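PDB 2F4E: AtFKBP42 from Arabidopsis thaliana, which belongs to the FKBP-type peptidyl-prolyl cis-trans isomerase family, modulates uptake of substrates into the vacuole by MRP transporters, and regulates cell elongation and orientation. Local coordinates for residues N35-V40 and N80-F85. Numbering follows the deposited sequence.
Sequences NVPPKV and NSQHKF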
loop_
_atom_site.group_PDB
_atom_site.type_symbol
_atom_site.label_atom_id
_atom_site.label_comp_id
_atom_site.label_asym_id
_atom_site.label_seq_id
_atom_site.Cartn_x
_atom_site.Cartn_y
_atom_site.Cartn_z
ATOM N N ASN A 35 -2.211 11.499 10.632
ATOM C CA ASN A 35 -2.002 10.318 11.467
ATOM C C ASN A 35 -3.322 9.560 11.530
ATOM O O ASN A 35 -3.359 8.389 11.905
ATOM C CB ASN A 35 -1.579 10.737 12.885
ATOM C CG ASN A 35 -1.137 9.554 13.753
ATOM O OD1 ASN A 35 0.015 9.492 14.195
ATOM N ND2 ASN A 35 -2.047 8.617 13.996
ATOM N N VAL A 36 -4.403 10.249 11.161
ATOM C CA VAL A 36 -5.750 9.677 11.180
ATOM C C VAL A 36 -6.077 8.993 9.850
ATOM O O VAL A 36 -6.075 9.626 8.796
ATOM C CB VAL A 36 -6.797 10.783 11.427
ATOM C CG1 VAL A 36 -8.189 10.222 11.387
ATOM C CG2 VAL A 36 -6.529 11.469 12.752
ATOM N N PRO A 37 -6.361 7.686 9.881
ATOM C CA PRO A 37 -6.683 6.982 8.633
ATOM C C PRO A 37 -8.006 7.519 8.069
ATOM O O PRO A 37 -9.071 7.314 8.666
ATOM C CB PRO A 37 -6.763 5.522 9.072
ATOM C CG PRO A 37 -7.232 5.622 10.498
ATOM C CD PRO A 37 -6.428 6.780 11.040
ATOM N N PRO A 38 -7.950 8.219 6.920
ATOM C CA PRO A 38 -9.113 8.817 6.241
ATOM C C PRO A 38 -10.348 7.928 6.132
ATOM O O PRO A 38 -10.258 6.756 5.775
ATOM C CB PRO A 38 -8.566 9.203 4.865
ATOM C CG PRO A 38 -7.378 8.217 4.669
ATOM C CD PRO A 38 -6.766 8.219 6.040
ATOM N N LYS A 39 -11.504 8.496 6.467
ATOM C CA LYS A 39 -12.749 7.755 6.369
ATOM C C LYS A 39 -13.131 7.826 4.905
ATOM O O LYS A 39 -13.004 8.875 4.282
ATOM C CB LYS A 39 -13.831 8.403 7.239
ATOM N N VAL A 40 -13.548 6.697 4.349
ATOM C CA VAL A 40 -13.968 6.618 2.957
ATOM C C VAL A 40 -15.040 5.536 2.870
ATOM O O VAL A 40 -14.744 4.336 2.945
ATOM C CB VAL A 40 -12.792 6.276 2.034
ATOM C CG1 VAL A 40 -13.312 5.945 0.638
ATOM C CG2 VAL A 40 -11.838 7.472 1.956
ATOM N N ASN A 80 -6.613 -3.966 13.707
ATOM C CA ASN A 80 -7.272 -4.153 14.981
ATOM C C ASN A 80 -6.925 -3.324 16.207
ATOM O O ASN A 80 -7.457 -3.575 17.300
ATOM C CB ASN A 80 -7.319 -5.638 15.340
ATOM C CG ASN A 80 -8.517 -6.337 14.702
ATOM O OD1 ASN A 80 -8.476 -6.744 13.537
ATOM N ND2 ASN A 80 -9.603 -6.454 15.460
ATOM N N SER A 81 -6.053 -2.336 16.059
ATOM C CA SER A 81 -5.746 -1.457 17.188
ATOM C C SER A 81 -5.685 -0.057 16.585
ATOM O O SER A 81 -5.785 0.947 17.287
ATOM C CB SER A 81 -4.409 -1.824 17.822
ATOM O OG SER A 81 -3.335 -1.600 16.918
ATOM N N GLN A 82 -5.551 -0.024 15.262
ATOM C CA GLN A 82 -5.486 1.210 14.493
ATOM C C GLN A 82 -4.239 1.989 14.879
ATOM O O GLN A 82 -4.262 3.226 15.008
ATOM C CB GLN A 82 -6.732 2.049 14.745
ATOM C CG GLN A 82 -7.353 2.570 13.459
ATOM C CD GLN A 82 -8.074 1.484 12.657
ATOM O OE1 GLN A 82 -8.366 1.663 11.466
ATOM N NE2 GLN A 82 -8.376 0.356 13.312
ATOM N N HIS A 83 -3.152 1.248 15.060
ATOM C CA HIS A 83 -1.866 1.836 15.413
ATOM C C HIS A 83 -1.077 2.150 14.152
ATOM O O HIS A 83 -0.937 1.300 13.273
ATOM C CB HIS A 83 -1.068 0.863 16.283
ATOM C CG HIS A 83 0.398 1.163 16.350
ATOM N ND1 HIS A 83 1.358 0.273 15.921
ATOM C CD2 HIS A 83 1.063 2.257 16.797
ATOM C CE1 HIS A 83 2.557 0.804 16.102
ATOM N NE2 HIS A 83 2.407 2.007 16.631
ATOM N N LYS A 84 -0.554 3.368 14.071
ATOM C CA LYS A 84 0.237 3.777 12.916
ATOM C C LYS A 84 1.687 3.358 13.149
ATOM O O LYS A 84 2.366 3.905 14.020
ATOM C CB LYS A 84 0.161 5.297 12.729
ATOM C CG LYS A 84 0.554 5.778 11.352
ATOM C CD LYS A 84 0.590 7.298 11.268
ATOM C CE LYS A 84 1.760 7.868 12.058
ATOM N NZ LYS A 84 1.991 9.314 11.798
ATOM N N PHE A 85 2.168 2.394 12.372
ATOM C CA PHE A 85 3.541 1.935 12.535
ATOM C C PHE A 85 4.450 2.338 11.375
ATOM O O PHE A 85 5.618 1.946 11.319
ATOM C CB PHE A 85 3.557 0.419 12.738
ATOM C CG PHE A 85 3.125 -0.368 11.534
ATOM C CD1 PHE A 85 4.041 -0.732 10.558
ATOM C CD2 PHE A 85 1.799 -0.757 11.385
ATOM C CE1 PHE A 85 3.646 -1.495 9.453
ATOM C CE2 PHE A 85 1.391 -1.517 10.290
ATOM C CZ PHE A 85 2.315 -1.885 9.315
#
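Lys84 reaches across to Asn35 with the outer half of its side chain and gives the amide a weak hydrogen bond, NZ to OD1 at 3.1 Å. The methylene next to the ammonium group comes almost as near, with Lys84 CE 3.2 Å from Asn35 OD1, so the carbonyl oxygen sits alongside the CE-NZ bond and not beyond NZ, which leaves the hydrogen bond strongly bent and weak. On the amide's other branch, Asn35 ND2 lies 4.0 Å from Lys84 CD. The two side chains run slantwise past one another. Lys84 leaves the backbone extended, CG anti to N, and then bends at chi3 (70°), which turns CE and NZ toward the asparagine oxygen. Asn35 also starts with CG anti to N (chi1 -171°), carrying its amide out to the lysine. The ammonium group has a stronger partner in Asp87, with which it forms a salt bridge; the amide oxygen is a secondary acceptor.

Farther along, Gln82 and Pro37 meet more loosely. The glutamine chain bends at chi2 (73°), and its amide oxygen, Gln82 OE1, comes to 4.2 Å from Pro37 CG.

This is a small surface contact, burying 171 Å² in all, between the N-terminal loop and the 69-78/84-87 antiparallel hairpin of the FKBP-type domain. Trp77 on strand 69-78 links the two sides: Pro37 and Lys84 both touch it, and its NE1 makes a weak hydrogen bond to Asn35 O. Pro37 also packs on Leu150 of strand 149-158, laying the loop across neighbouring strands of the sheet.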